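Local structure of phosphoribosylaminoimidazole-succinocarboxamide synthase (Pyrococcus horikoshii, 3U55) at residues V92-A97 with I169-F174. The protein catalyses the ATP-dependent joining of L-aspartate to the carboxylate of 5-amino-1-(5-phosphoribosyl)imidazole-4-carboxylate, giving SAICAR in de novo purine biosynthesis. Residues are numbered along the deposited sequence; the frame is centred on the assembly and turned at random. Where two conformers were deposited one is given.
Sequences VRNVVA and IILVDF. With SO4 (sulfate ion), chain B.
Val92 and Phe174 form an antiparallel hydrogen-bonded pair, N to O both ways, and Arg93 and Asp173 the adjoining non-hydrogen-bonded pair, after which the first chain turns a corner at Asn94. Val172 O takes two amides at this turn, Asn94 N at 2.8 Å and Val95 N at 3.1 Å. Asn94 adds its side chain: ND2 reaches Leu171 O (3.0 Å) from above the carbonyl plane, while helix 143-165 supplies Asn157 OD1 as a second acceptor for the same nitrogen. On the face toward that helix, Val92 and Phe174 lie side by side; Val92 CB lies 3.6 Å from Phe174 CE2, and CG2 meets CZ. Past the corner, Val172 CG1 touches both Val95 CB and Ala97 CB (3.7 Å to the latter). On the other face Arg93 and Asp173 run alongside each other. Asp173 CG stands between its backbone N and carbonyl carbon (chi1 60°), and its OD2 forms a salt bridge with Arg93 NH2 at 3.3 Å, the guanidinium and carboxylate planes 78° apart. One water accepts from Arg93 NE and lies within hydrogen-bonding distance of both Asp173 OD2 and Val95 O, linking the pair to the turned chain. OD2 also pairs with Arg198, and Arg93 NH1 with Glu118, so the buried charges are shared. Arg93 NH2 meets sulfate O1 at the guanidinium edge in a very short bond (2.5 Å); Ser99 N and Arg198 also hydrogen-bond the sulfate. An alanine in place of Arg93 would probably leave Asp173 with Arg198 but without this second partner, Glu118 without this mate, and the water and sulfate less firmly held. Here neighbouring strands of an antiparallel sheet in the SAICAR synthetase fold pack against a helix on one face and carry on the other the arginines that hold a sulfate, probably from the crystallisation liquor.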
# COMPACT_ATOMS: atom_id res chain seq x y z
N VAL A 92 -12.02 1.67 5.39
CA VAL A 92 -12.18 3.12 5.46
C VAL A 92 -11.89 3.56 6.89
O VAL A 92 -12.40 2.96 7.83
CB VAL A 92 -13.61 3.59 5.04
CG1 VAL A 92 -13.72 5.12 5.04
CG2 VAL A 92 -13.95 3.08 3.65
N ARG A 93 -11.08 4.60 7.06
CA ARG A 93 -10.64 5.03 8.39
C ARG A 93 -10.87 6.54 8.58
O ARG A 93 -10.44 7.35 7.75
CB ARG A 93 -9.17 4.65 8.63
CG ARG A 93 -8.71 3.36 7.87
CD ARG A 93 -7.27 2.91 8.23
NE ARG A 93 -7.27 2.26 9.53
CZ ARG A 93 -6.95 1.00 9.79
NH1 ARG A 93 -6.52 0.16 8.84
NH2 ARG A 93 -7.05 0.59 11.03
N ASN A 94 -11.56 6.88 9.67
CA ASN A 94 -11.86 8.26 10.05
C ASN A 94 -10.99 8.74 11.22
O ASN A 94 -10.66 9.93 11.33
CB ASN A 94 -13.32 8.37 10.46
CG ASN A 94 -14.27 8.02 9.34
OD1 ASN A 94 -14.21 8.60 8.25
ND2 ASN A 94 -15.16 7.06 9.59
N VAL A 95 -10.66 7.79 12.09
CA VAL A 95 -9.87 8.04 13.29
C VAL A 95 -8.73 7.04 13.30
O VAL A 95 -8.92 5.88 12.89
CB VAL A 95 -10.75 7.88 14.55
CG1 VAL A 95 -9.93 8.02 15.83
CG2 VAL A 95 -11.90 8.88 14.54
N VAL A 96 -7.55 7.46 13.73
CA VAL A 96 -6.38 6.57 13.76
C VAL A 96 -6.54 5.48 14.83
O VAL A 96 -6.80 5.76 16.01
CB VAL A 96 -5.04 7.34 13.95
CG1 VAL A 96 -3.88 6.38 14.13
CG2 VAL A 96 -4.77 8.26 12.75
N ALA A 97 -6.40 4.23 14.39
CA ALA A 97 -6.49 3.06 15.26
C ALA A 97 -5.89 1.88 14.51
O ALA A 97 -5.63 1.97 13.31
CB ALA A 97 -7.95 2.77 15.62
N ILE A 169 -22.21 7.32 18.87
CA ILE A 169 -21.16 6.36 18.53
C ILE A 169 -20.25 6.92 17.42
O ILE A 169 -20.75 7.36 16.39
CB ILE A 169 -21.77 5.01 18.04
CG1 ILE A 169 -22.67 4.40 19.12
CG2 ILE A 169 -20.68 4.02 17.63
CD1 ILE A 169 -23.57 3.29 18.62
N ILE A 170 -18.94 6.88 17.63
CA ILE A 170 -17.97 7.32 16.64
C ILE A 170 -17.55 6.13 15.77
O ILE A 170 -17.05 5.13 16.27
CB ILE A 170 -16.71 7.92 17.33
CG1 ILE A 170 -17.10 9.10 18.23
CG2 ILE A 170 -15.67 8.33 16.29
CD1 ILE A 170 -15.97 9.63 19.08
N LEU A 171 -17.78 6.26 14.46
CA LEU A 171 -17.30 5.27 13.51
C LEU A 171 -15.82 5.53 13.26
O LEU A 171 -15.46 6.45 12.52
CB LEU A 171 -18.08 5.34 12.20
CG LEU A 171 -17.68 4.29 11.15
CD1 LEU A 171 -17.93 2.86 11.66
CD2 LEU A 171 -18.43 4.55 9.86
N VAL A 172 -14.98 4.73 13.90
CA VAL A 172 -13.53 4.91 13.81
C VAL A 172 -12.97 4.41 12.47
O VAL A 172 -12.24 5.14 11.78
CB VAL A 172 -12.83 4.22 15.00
CG1 VAL A 172 -11.34 4.06 14.75
CG2 VAL A 172 -13.11 5.00 16.30
N ASP A 173 -13.31 3.17 12.14
CA ASP A 173 -12.98 2.58 10.84
C ASP A 173 -13.92 1.40 10.60
O ASP A 173 -14.69 1.02 11.48
CB ASP A 173 -11.49 2.16 10.74
CG ASP A 173 -11.06 1.12 11.80
OD1 ASP A 173 -11.76 0.11 12.00
OD2 ASP A 173 -9.99 1.32 12.40
N PHE A 174 -13.87 0.83 9.39
CA PHE A 174 -14.63 -0.38 9.07
C PHE A 174 -14.06 -1.06 7.84
O PHE A 174 -13.35 -0.43 7.05
CB PHE A 174 -16.14 -0.10 8.91
CG PHE A 174 -16.47 0.85 7.80
CD1 PHE A 174 -16.87 0.38 6.56
CD2 PHE A 174 -16.37 2.23 7.99
CE1 PHE A 174 -17.17 1.25 5.51
CE2 PHE A 174 -16.68 3.12 6.95
CZ PHE A 174 -17.08 2.62 5.70
S SO4 B . -6.62 -3.09 11.30
O1 SO4 B . -6.46 -1.72 11.74
O2 SO4 B . -7.87 -3.65 11.79
O3 SO4 B . -6.59 -3.10 9.84
O4 SO4 B . -5.52 -3.90 11.82
O HOH W 1 -8.39 3.42 11.88